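Local structure of glycosyl hydrolase (Rhizobium leguminosarum bv. trifolii, 5NDX) at residues A606-A609 against F610-S614; D513-L516 against P517-T520; A289-I292 against E293-R297; D125-G128 against A129-M133. The protein probably hydrolyses O-glycosyl bonds as a family 39 glycoside hydrolase, the bacterial orthologue of human alpha-L-iduronidase. The protein carries 2 engineered substitutions. All coordinates share one frame; numbering follows the deposited sequence.

How the contacts relate
Along the chain the order is contact 4, contact 3, contact 2, contact 1. Contacts 4 and 3 lie on helices 110-131 and 282-300, which belong to the TIM barrel around the eight-stranded parallel sheet; their centres are about 36 Å apart, on opposite sides of the chain's centre. Contact 2 is the turn joining strands 508-516 and 518-526 of the nine-stranded mixed sheet. It touches contact 3 where Leu519 CD1 packs on Ala289 CB at 3.9 Å, so this sheet packs against a barrel helix there. Contact 1 closes a turn in the C-terminal four-stranded antiparallel sheet, its centre about 27 Å from that of contact 2. The four thus sample three structural units, all away from the annotated sites.

Contact 1. Residues A606-A609 against F610-S614; sequences ARDA and FGRRS. Unlike the reference sequence in segment 606-609: Arg607 (reference His). With SO4 (sulfate ion), chain G.
Asp608 and Arg612 meet across a tight turn, their carboxylate and guanidinium planes inclined at 62°. The arginine comes side-on: NE and NH2 both converge on the single oxygen OD2, which lies in the guanidinium plane, with Arg612 NE 2.8 Å from Asp608 OD2. NE uses the syn lone pair of that oxygen, whereas NH2 approaches from above the carboxylate plane. The other oxygen serves the backbone, Asp608 OD1 accepting from Arg612 N at 2.9 Å and, weakly, from Phe610 N. Asp608 can do both because its CG sits between the backbone N and the carbonyl carbon (chi1 66°), which turns the carboxylate back over the turn. Four bonds, one of them weak, together hold the carboxylate's rotation. Asp608 to Gly611 form a type I beta turn, closed by Gly611 N to Asp608 O at 3.1 Å; Gly611 has positive phi. Next to the turn, Asp608 N bonds Arg612 O, and Ser614 N reaches Ala606 O at 2.7 Å, while Ser614 OG accepts from Ala606 N and also pairs with Leu616 O.

Arg607, which differs from the reference sequence, lays one guanidinium face over Arg613 CB, 3.6 Å from its NH1. Both arginines gather round a sulfate: Arg607 NH2 is 2.6 Å from sulfate O3 and NH1 bonds O2, whereas Arg613 NE makes a weak bond to O4.

This hairpin-like connection leads from strand 601-607 toward strand 618-620. Arg612 has a second carboxylate partner in Asp527, and Ala609 and Phe610 pack on strand 436-445 of the nine-stranded sheet, so the turn bridges the C-terminal sheet and that neighbour.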
loop_
_atom_site.group_PDB
_atom_site.type_symbol
_atom_site.label_atom_id
_atom_site.label_comp_id
_atom_site.label_asym_id
_atom_site.label_seq_id
_atom_site.Cartn_x
_atom_site.Cartn_y
_atom_site.Cartn_z
ATOM N N ALA A 606 -14.649 18.188 -5.428
ATOM C CA ALA A 606 -14.051 18.040 -4.120
ATOM C C ALA A 606 -14.940 18.745 -3.118
ATOM O O ALA A 606 -15.603 19.725 -3.480
ATOM C CB ALA A 606 -12.640 18.578 -4.080
ATOM N N ARG A 607 -15.021 18.177 -1.906
ATOM C CA ARG A 607 -15.738 18.746 -0.765
ATOM C C ARG A 607 -14.823 18.755 0.444
ATOM O O ARG A 607 -14.172 17.756 0.726
ATOM C CB ARG A 607 -16.982 17.961 -0.422
ATOM C CG ARG A 607 -18.173 18.338 -1.262
ATOM C CD ARG A 607 -19.492 18.089 -0.541
ATOM N NE ARG A 607 -20.538 18.297 -1.537
ATOM C CZ ARG A 607 -21.094 19.467 -1.833
ATOM N NH1 ARG A 607 -20.780 20.567 -1.160
ATOM N NH2 ARG A 607 -22.005 19.537 -2.804
ATOM N N ASP A 608 -14.722 19.891 1.110
ATOM C CA ASP A 608 -13.923 19.957 2.290
ATOM C C ASP A 608 -14.788 19.545 3.485
ATOM O O ASP A 608 -16.004 19.330 3.358
ATOM C CB ASP A 608 -13.259 21.313 2.468
ATOM C CG ASP A 608 -14.235 22.458 2.727
ATOM O OD1 ASP A 608 -15.400 22.228 3.100
ATOM O OD2 ASP A 608 -13.781 23.618 2.547
ATOM N N ALA A 609 -14.171 19.487 4.642
ATOM C CA ALA A 609 -14.891 19.022 5.825
ATOM C C ALA A 609 -15.904 20.063 6.351
ATOM O O ALA A 609 -16.746 19.735 7.177
ATOM C CB ALA A 609 -13.894 18.605 6.900
ATOM N N PHE A 610 -15.870 21.296 5.829
ATOM C CA PHE A 610 -16.854 22.300 6.181
ATOM C C PHE A 610 -18.056 22.267 5.227
ATOM O O PHE A 610 -18.850 23.149 5.268
ATOM C CB PHE A 610 -16.182 23.680 6.267
ATOM C CG PHE A 610 -15.062 23.701 7.251
ATOM C CD1 PHE A 610 -13.808 23.266 6.892
ATOM C CD2 PHE A 610 -15.288 24.043 8.570
ATOM C CE1 PHE A 610 -12.778 23.226 7.803
ATOM C CE2 PHE A 610 -14.262 23.981 9.497
ATOM C CZ PHE A 610 -13.015 23.568 9.108
ATOM N N GLY A 611 -18.180 21.245 4.381
ATOM C CA GLY A 611 -19.239 21.152 3.405
ATOM C C GLY A 611 -19.074 21.994 2.124
ATOM O O GLY A 611 -19.954 21.981 1.304
ATOM N N ARG A 612 -17.961 22.692 1.919
ATOM C CA ARG A 612 -17.843 23.510 0.714
ATOM C C ARG A 612 -17.383 22.685 -0.495
ATOM O O ARG A 612 -16.434 21.930 -0.396
ATOM C CB ARG A 612 -16.892 24.675 0.944
ATOM C CG ARG A 612 -17.382 25.618 2.041
ATOM C CD ARG A 612 -16.349 26.691 2.369
ATOM N NE ARG A 612 -15.158 26.065 2.972
ATOM C CZ ARG A 612 -14.426 26.579 3.957
ATOM N NH1 ARG A 612 -14.715 27.740 4.507
ATOM N NH2 ARG A 612 -13.346 25.933 4.366
ATOM N N ARG A 613 -18.063 22.860 -1.611
ATOM C CA ARG A 613 -17.724 22.232 -2.880
ATOM C C ARG A 613 -16.676 23.016 -3.609
ATOM O O ARG A 613 -16.686 24.225 -3.561
ATOM C CB ARG A 613 -18.948 22.111 -3.785
ATOM C CG ARG A 613 -18.754 21.009 -4.814
ATOM C CD ARG A 613 -19.886 20.817 -5.842
ATOM N NE ARG A 613 -20.370 21.966 -6.619
ATOM C CZ ARG A 613 -19.659 22.793 -7.381
ATOM N NH1 ARG A 613 -18.347 22.715 -7.463
ATOM N NH2 ARG A 613 -20.274 23.760 -8.043
ATOM N N SER A 614 -15.770 22.338 -4.299
ATOM C CA SER A 614 -14.797 23.031 -5.154
ATOM C C SER A 614 -15.645 23.758 -6.186
ATOM O O SER A 614 -16.509 23.125 -6.795
ATOM C CB SER A 614 -13.827 22.079 -5.846
ATOM O OG SER A 614 -14.505 21.004 -6.461
HETATM S S SO4 G . -23.316 22.605 -3.422
HETATM O O1 SO4 G . -24.424 23.373 -2.799
HETATM O O2 SO4 G . -22.159 22.579 -2.500
HETATM O O3 SO4 G . -23.771 21.222 -3.695
HETATM O O4 SO4 G . -22.912 23.247 -4.695
#

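Contact 2. Residues D513-L516 against P517-T520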
loop_
_atom_site.group_PDB
_atom_site.type_symbol
_atom_site.label_atom_id
_atom_site.label_comp_id
_atom_site.label_asym_id
_atom_site.label_seq_id
_atom_site.Cartn_x
_atom_site.Cartn_y
_atom_site.Cartn_z
ATOM N N ASP A 513 -16.239 4.798 20.930
ATOM C CA ASP A 513 -16.402 3.379 21.229
ATOM C C ASP A 513 -15.450 2.659 20.298
ATOM O O ASP A 513 -15.520 2.841 19.073
ATOM C CB ASP A 513 -17.844 2.979 20.966
ATOM C CG ASP A 513 -18.014 1.473 20.924
ATOM O OD1 ASP A 513 -17.902 0.852 22.027
ATOM O OD2 ASP A 513 -18.162 0.938 19.765
ATOM N N VAL A 514 -14.539 1.872 20.853
ATOM C CA VAL A 514 -13.398 1.372 20.106
ATOM C C VAL A 514 -13.414 -0.171 20.116
ATOM O O VAL A 514 -12.879 -0.770 21.005
ATOM C CB VAL A 514 -12.098 1.910 20.698
ATOM C CG1 VAL A 514 -10.913 1.419 19.936
ATOM C CG2 VAL A 514 -12.098 3.431 20.686
ATOM N N PRO A 515 -14.017 -0.796 19.091
ATOM C CA PRO A 515 -13.998 -2.262 19.046
ATOM C C PRO A 515 -12.628 -2.858 18.830
ATOM O O PRO A 515 -11.755 -2.212 18.278
ATOM C CB PRO A 515 -14.891 -2.607 17.849
ATOM C CG PRO A 515 -15.658 -1.352 17.541
ATOM C CD PRO A 515 -14.786 -0.209 17.988
ATOM N N LEU A 516 -12.470 -4.084 19.314
ATOM C CA LEU A 516 -11.334 -4.932 19.020
ATOM C C LEU A 516 -11.813 -5.979 18.004
ATOM O O LEU A 516 -12.707 -6.775 18.325
ATOM C CB LEU A 516 -10.825 -5.606 20.284
ATOM C CG LEU A 516 -9.716 -6.649 20.098
ATOM C CD1 LEU A 516 -8.484 -5.930 19.649
ATOM C CD2 LEU A 516 -9.461 -7.387 21.432
ATOM N N PRO A 517 -11.248 -6.035 16.798
ATOM C CA PRO A 517 -10.306 -5.076 16.225
ATOM C C PRO A 517 -10.964 -3.889 15.534
ATOM O O PRO A 517 -12.110 -3.975 15.094
ATOM C CB PRO A 517 -9.587 -5.897 15.171
ATOM C CG PRO A 517 -10.561 -6.926 14.720
ATOM C CD PRO A 517 -11.533 -7.153 15.857
ATOM N N SER A 518 -10.216 -2.789 15.437
ATOM C CA SER A 518 -10.660 -1.636 14.672
ATOM C C SER A 518 -9.533 -0.687 14.415
ATOM O O SER A 518 -8.494 -0.721 15.089
ATOM C CB SER A 518 -11.822 -0.896 15.394
ATOM O OG SER A 518 -11.338 -0.220 16.568
ATOM N N LEU A 519 -9.723 0.112 13.369
ATOM C CA LEU A 519 -8.839 1.225 13.066
ATOM C C LEU A 519 -9.722 2.447 12.935
ATOM O O LEU A 519 -10.683 2.425 12.179
ATOM C CB LEU A 519 -8.099 0.992 11.737
ATOM C CG LEU A 519 -7.108 2.084 11.337
ATOM C CD1 LEU A 519 -6.001 2.268 12.384
ATOM C CD2 LEU A 519 -6.461 1.748 9.965
ATOM N N THR A 520 -9.388 3.490 13.653
ATOM C CA THR A 520 -10.105 4.748 13.601
ATOM C C THR A 520 -9.120 5.848 13.153
ATOM O O THR A 520 -8.016 5.940 13.678
ATOM C CB THR A 520 -10.634 5.149 14.969
ATOM O OG1 THR A 520 -11.406 4.096 15.535
ATOM C CG2 THR A 520 -11.524 6.382 14.921
#
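The hydroxyl of Ser518 gives its proton to the backbone carbonyl of Pro515, with OG 2.7 Å from Pro515 O. It arrives in the carbonyl plane on a lone pair, at a C=O...donor angle of 143°. The bond spans three residues and ties the end of strand 508-516 to the start of strand 518-526. The CB of Ser518 points toward the preceding strand, and OG, set between its own backbone N and carbonyl carbon (chi1 71°), is brought to the Pro515 carbonyl. There it also rests 3.7 Å from Pro515 CD and 3.8 Å from Val514 CG1, so the hydroxyl has a proline ring carbon and a valine methyl beside it as well as its acceptor.

The reversal contains a cis peptide bond between Leu516 and Pro517. It brings the two CA atoms to 3.0 Å, short of the usual trans spacing, and folds the chain sharply back. Leu516 CD1 lies 4.0 Å from Pro517 CA, while CB and CG lie alongside Pro517 N. The two strands leave the bend 145° apart in direction, their axes 6.7 Å apart at closest approach.

Around the bend, Leu516 pairs by backbone with Gly422 and Ser518 with His413, so the two strands join different neighbours within the mixed sheet. Arg444 bonds both Asp513 O and Thr520 OG1, linking the two strands through one side chain. Pro517 N carries no hydrogen and Ser518 N, 3.3 Å from Pro515 O, is badly angled, so within the bend the Pro515 carbonyl is met by the serine hydroxyl, whose bond closes the turn made at the cis peptide.

Contact 3. Residues A289-I292 against E293-R297. With SO4 (sulfate ion), chain E.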
loop_
_atom_site.group_PDB
_atom_site.type_symbol
_atom_site.label_atom_id
_atom_site.label_comp_id
_atom_site.label_asym_id
_atom_site.label_seq_id
_atom_site.Cartn_x
_atom_site.Cartn_y
_atom_site.Cartn_z
ATOM N N ALA A 289 -1.794 -1.786 10.821
ATOM C CA ALA A 289 -1.509 -0.610 11.578
ATOM C C ALA A 289 -0.666 -0.929 12.835
ATOM O O ALA A 289 0.243 -0.160 13.210
ATOM C CB ALA A 289 -2.783 0.145 11.916
ATOM N N ARG A 290 -0.961 -2.057 13.470
ATOM C CA ARG A 290 -0.235 -2.479 14.629
ATOM C C ARG A 290 1.242 -2.746 14.326
ATOM O O ARG A 290 2.109 -2.331 15.085
ATOM C CB ARG A 290 -0.905 -3.700 15.256
ATOM C CG ARG A 290 -0.073 -4.461 16.236
ATOM C CD ARG A 290 -0.956 -5.433 16.973
ATOM N NE ARG A 290 -0.205 -6.363 17.777
ATOM C CZ ARG A 290 -0.076 -6.356 19.102
ATOM N NH1 ARG A 290 -0.613 -5.456 19.869
ATOM N NH2 ARG A 290 0.678 -7.275 19.652
ATOM N N ILE A 291 1.512 -3.437 13.241
ATOM C CA ILE A 291 2.884 -3.658 12.764
ATOM C C ILE A 291 3.630 -2.320 12.498
ATOM O O ILE A 291 4.789 -2.103 12.934
ATOM C CB ILE A 291 2.872 -4.521 11.530
ATOM C CG1 ILE A 291 2.558 -5.973 11.923
ATOM C CG2 ILE A 291 4.195 -4.483 10.782
ATOM C CD1 ILE A 291 2.106 -6.812 10.759
ATOM N N ILE A 292 2.940 -1.411 11.833
ATOM C CA ILE A 292 3.475 -0.085 11.615
ATOM C C ILE A 292 3.785 0.628 12.918
ATOM O O ILE A 292 4.902 1.166 13.099
ATOM C CB ILE A 292 2.542 0.740 10.707
ATOM C CG1 ILE A 292 2.678 0.194 9.264
ATOM C CG2 ILE A 292 2.838 2.236 10.838
ATOM C CD1 ILE A 292 1.544 0.554 8.314
ATOM N N GLU A 293 2.826 0.632 13.850
ATOM C CA GLU A 293 3.054 1.360 15.082
ATOM C C GLU A 293 4.226 0.775 15.897
ATOM O O GLU A 293 4.993 1.525 16.521
ATOM C CB GLU A 293 1.772 1.440 15.901
ATOM C CG GLU A 293 1.873 2.327 17.125
ATOM C CD GLU A 293 2.415 1.649 18.381
ATOM O OE1 GLU A 293 2.480 0.408 18.457
ATOM O OE2 GLU A 293 2.728 2.412 19.330
ATOM N N GLN A 294 4.357 -0.544 15.902
ATOM C CA GLN A 294 5.477 -1.196 16.551
ATOM C C GLN A 294 6.834 -0.784 15.938
ATOM O O GLN A 294 7.813 -0.572 16.663
ATOM C CB GLN A 294 5.346 -2.727 16.485
ATOM C CG GLN A 294 4.259 -3.310 17.370
ATOM C CD GLN A 294 3.899 -4.750 16.991
ATOM O OE1 GLN A 294 4.253 -5.253 15.944
ATOM N NE2 GLN A 294 3.130 -5.372 17.811
ATOM N N HIS A 295 6.912 -0.724 14.618
ATOM C CA HIS A 295 8.133 -0.251 13.985
ATOM C C HIS A 295 8.428 1.216 14.366
ATOM O O HIS A 295 9.574 1.571 14.646
ATOM C CB HIS A 295 8.055 -0.397 12.462
ATOM C CG HIS A 295 8.329 -1.776 11.993
ATOM N ND1 HIS A 295 7.401 -2.789 12.102
ATOM C CD2 HIS A 295 9.430 -2.320 11.408
ATOM C CE1 HIS A 295 7.929 -3.909 11.628
ATOM N NE2 HIS A 295 9.155 -3.648 11.194
ATOM N N ASP A 296 7.401 2.054 14.381
ATOM C CA ASP A 296 7.583 3.444 14.743
ATOM C C ASP A 296 8.063 3.594 16.210
ATOM O O ASP A 296 9.033 4.314 16.476
ATOM C CB ASP A 296 6.305 4.254 14.514
ATOM C CG ASP A 296 6.529 5.753 14.685
ATOM O OD1 ASP A 296 7.280 6.399 13.908
ATOM O OD2 ASP A 296 5.927 6.281 15.602
ATOM N N ARG A 297 7.408 2.905 17.126
ATOM C CA ARG A 297 7.688 3.048 18.539
ATOM C C ARG A 297 8.994 2.319 18.984
ATOM O O ARG A 297 9.711 2.822 19.820
ATOM C CB ARG A 297 6.499 2.567 19.336
ATOM C CG ARG A 297 6.708 2.529 20.858
ATOM C CD ARG A 297 5.419 2.249 21.603
ATOM N NE ARG A 297 4.652 1.174 20.938
ATOM C CZ ARG A 297 4.868 -0.134 21.063
ATOM N NH1 ARG A 297 5.769 -0.603 21.913
ATOM N NH2 ARG A 297 4.143 -0.979 20.357
HETATM S S SO4 E . 8.069 1.147 24.322
HETATM O O1 SO4 E . 6.989 0.971 25.315
HETATM O O2 SO4 E . 8.125 2.575 23.913
HETATM O O3 SO4 E . 9.362 0.743 24.924
HETATM O O4 SO4 E . 7.821 0.267 23.162
HETATM O O HOH W 1 1.008 -1.544 18.069
#
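Backbone bonds run from Glu293 N to Ala289 O, Gln294 N to Arg290 O, His295 N to Ile291 O and Asp296 N to Ile292 O, the repeat of a regular alpha helix. Ile291 O accepts twice, for His295 ND1 also bonds it at 2.8 Å, nearly straight (165°). The carbonyl oxygen lies at the imidazole edge in the ring plane, and the two donors of His295 reach it from opposite faces of the carbonyl. His295 CG stands anti to its carbonyl carbon (chi1 -80°), which swings the ring back along the helix and places ND1 over the preceding turn. The ring thereby runs beside Ile291, whose CG2 is 3.9 Å from His295 ND1.

This helix, 282-300, flanks the parallel strands of the TIM barrel of family 39; Phe307, the first residue of the last of those strands, meets the His295 ring, and helix 235-252 packs against the Ile291 and His295 side.

Charged groups occupy another side. Arg297 grips Glu293 side-on, with Arg297 NE 2.8 Å from Glu293 OE2 and Arg297 NH2 2.9 Å from Glu293 OE1; each oxygen is met on its syn side. Arg297 NH1 bonds a sulfate, 2.6 Å from its O4, and also pairs with Asp391.

Amide and guanidinium meet by packing. Gln294 NE2 sits over one face of the Arg290 guanidinium, toward its rim, 3.5 Å from Arg290 NE, the planes 66° apart. Both nitrogens are donors and share an acceptor, Thr235 OG1, while Asp416 pairs with the charge of Arg290.

Contact 4. Residues D125-G128 against A129-M133. With SO4 (sulfate ion), chain L.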
loop_
_atom_site.group_PDB
_atom_site.type_symbol
_atom_site.label_atom_id
_atom_site.label_comp_id
_atom_site.label_asym_id
_atom_site.label_seq_id
_atom_site.Cartn_x
_atom_site.Cartn_y
_atom_site.Cartn_z
ATOM N N ASP A 125 19.281 3.246 -19.299
ATOM C CA ASP A 125 19.347 4.090 -20.485
ATOM C C ASP A 125 17.990 4.276 -21.179
ATOM O O ASP A 125 17.579 5.373 -21.472
ATOM C CB ASP A 125 20.358 3.524 -21.483
ATOM C CG ASP A 125 20.569 4.454 -22.641
ATOM O OD1 ASP A 125 21.235 5.470 -22.419
ATOM O OD2 ASP A 125 19.997 4.194 -23.721
ATOM N N ARG A 126 17.278 3.199 -21.408
ATOM C CA ARG A 126 16.000 3.306 -22.059
ATOM C C ARG A 126 14.939 4.088 -21.242
ATOM O O ARG A 126 14.228 4.945 -21.807
ATOM C CB ARG A 126 15.493 1.935 -22.358
ATOM C CG ARG A 126 14.198 1.929 -23.125
ATOM C CD ARG A 126 13.804 0.489 -23.366
ATOM N NE ARG A 126 12.598 0.443 -24.180
ATOM C CZ ARG A 126 12.574 0.633 -25.501
ATOM N NH1 ARG A 126 13.693 0.887 -26.181
ATOM N NH2 ARG A 126 11.425 0.592 -26.158
ATOM N N TYR A 127 14.824 3.807 -19.939
ATOM C CA TYR A 127 13.696 4.346 -19.186
ATOM C C TYR A 127 14.007 5.759 -18.748
ATOM O O TYR A 127 13.118 6.587 -18.682
ATOM C CB TYR A 127 13.185 3.356 -18.093
ATOM C CG TYR A 127 12.619 2.143 -18.778
ATOM C CD1 TYR A 127 11.530 2.263 -19.646
ATOM C CD2 TYR A 127 13.182 0.890 -18.623
ATOM C CE1 TYR A 127 11.032 1.154 -20.327
ATOM C CE2 TYR A 127 12.725 -0.200 -19.350
ATOM C CZ TYR A 127 11.649 -0.058 -20.193
ATOM O OH TYR A 127 11.197 -1.137 -20.894
ATOM N N GLY A 128 15.293 6.059 -18.562
ATOM C CA GLY A 128 15.751 7.437 -18.359
ATOM C C GLY A 128 15.414 8.332 -19.545
ATOM O O GLY A 128 14.946 9.448 -19.360
ATOM N N ALA A 129 15.592 7.808 -20.752
ATOM C CA ALA A 129 15.162 8.502 -21.970
ATOM C C ALA A 129 13.645 8.605 -22.106
ATOM O O ALA A 129 13.122 9.639 -22.528
ATOM C CB ALA A 129 15.701 7.788 -23.183
ATOM N N ARG A 130 12.942 7.511 -21.793
ATOM C CA ARG A 130 11.492 7.455 -22.018
ATOM C C ARG A 130 10.736 8.349 -21.043
ATOM O O ARG A 130 9.796 9.034 -21.436
ATOM C CB ARG A 130 10.996 5.996 -21.865
ATOM C CG ARG A 130 9.587 5.696 -22.340
ATOM C CD ARG A 130 9.265 4.214 -22.054
ATOM N NE ARG A 130 7.933 3.847 -22.495
ATOM C CZ ARG A 130 7.596 3.596 -23.766
ATOM N NH1 ARG A 130 8.484 3.726 -24.721
ATOM N NH2 ARG A 130 6.360 3.271 -24.101
ATOM N N TYR A 131 11.133 8.341 -19.776
ATOM C CA TYR A 131 10.430 9.085 -18.734
ATOM C C TYR A 131 11.145 10.305 -18.195
ATOM O O TYR A 131 10.539 11.068 -17.474
ATOM C CB TYR A 131 10.147 8.176 -17.531
ATOM C CG TYR A 131 9.452 6.895 -17.874
ATOM C CD1 TYR A 131 8.256 6.901 -18.568
ATOM C CD2 TYR A 131 9.981 5.682 -17.476
ATOM C CE1 TYR A 131 7.615 5.702 -18.899
ATOM C CE2 TYR A 131 9.360 4.494 -17.784
ATOM C CZ TYR A 131 8.167 4.502 -18.484
ATOM O OH TYR A 131 7.576 3.304 -18.799
ATOM N N GLY A 132 12.417 10.491 -18.521
ATOM C CA GLY A 132 13.237 11.546 -17.899
ATOM C C GLY A 132 14.055 10.960 -16.765
ATOM O O GLY A 132 13.592 10.027 -16.026
ATOM N N MET A 133 15.269 11.475 -16.625
ATOM C CA MET A 133 16.162 11.013 -15.577
ATOM C C MET A 133 15.684 11.447 -14.175
ATOM O O MET A 133 15.953 10.745 -13.212
ATOM C CB MET A 133 17.636 11.404 -15.858
ATOM C CG MET A 133 18.375 10.518 -16.926
ATOM S SD MET A 133 18.825 8.751 -16.633
ATOM C CE MET A 133 19.585 8.584 -14.999
HETATM S S SO4 L . 12.907 0.064 -29.773
HETATM O O1 SO4 L . 11.501 0.333 -29.330
HETATM O O2 SO4 L . 13.762 1.216 -29.361
HETATM O O3 SO4 L . 13.468 -1.190 -29.177
HETATM O O4 SO4 L . 12.905 -0.069 -31.264
#
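With CG opposite the carbonyl carbon in each residue (chi1 -66° and -53°), Tyr127 and Tyr131 send their rings off the same side of the helix, side by side and pointing the same way. The planes are only 17° apart but slid along each other, centroids 5.9 Å apart, so overlap is slight; the touch is Tyr131 CE2 on Tyr127 CD1 at 3.6 Å. Arg130, extended from CG to NE, runs past the Tyr127 ring, its CD 3.8 Å from Tyr127 CD1 at the ring edge, with the guanidinium nearly perpendicular to the ring. Arg126, similarly straight, holds a sulfate with two nearly straight bonds, NH1 to O2 and NH2 to O1.

The polar ends all find carboxylates on helix 76-87: Asp79 takes Tyr127 OH and Arg126, Asp83 takes Tyr131 OH and Arg130. These acids probably offset the like charges of Arg126 NH2 and Arg130 NH1, 4.5 Å apart. Backbone bonds from Ala129, Arg130 and Tyr131 continue the helix, and Gly132, at positive phi, ends it. Met133 SD lies 3.8 Å from Gly128 CA.

The i, i+4 pairs Tyr127/Tyr131 and Arg126/Arg130 place helix 110-131 against helix 76-87, two neighbouring helices of the TIM barrel's outer layer.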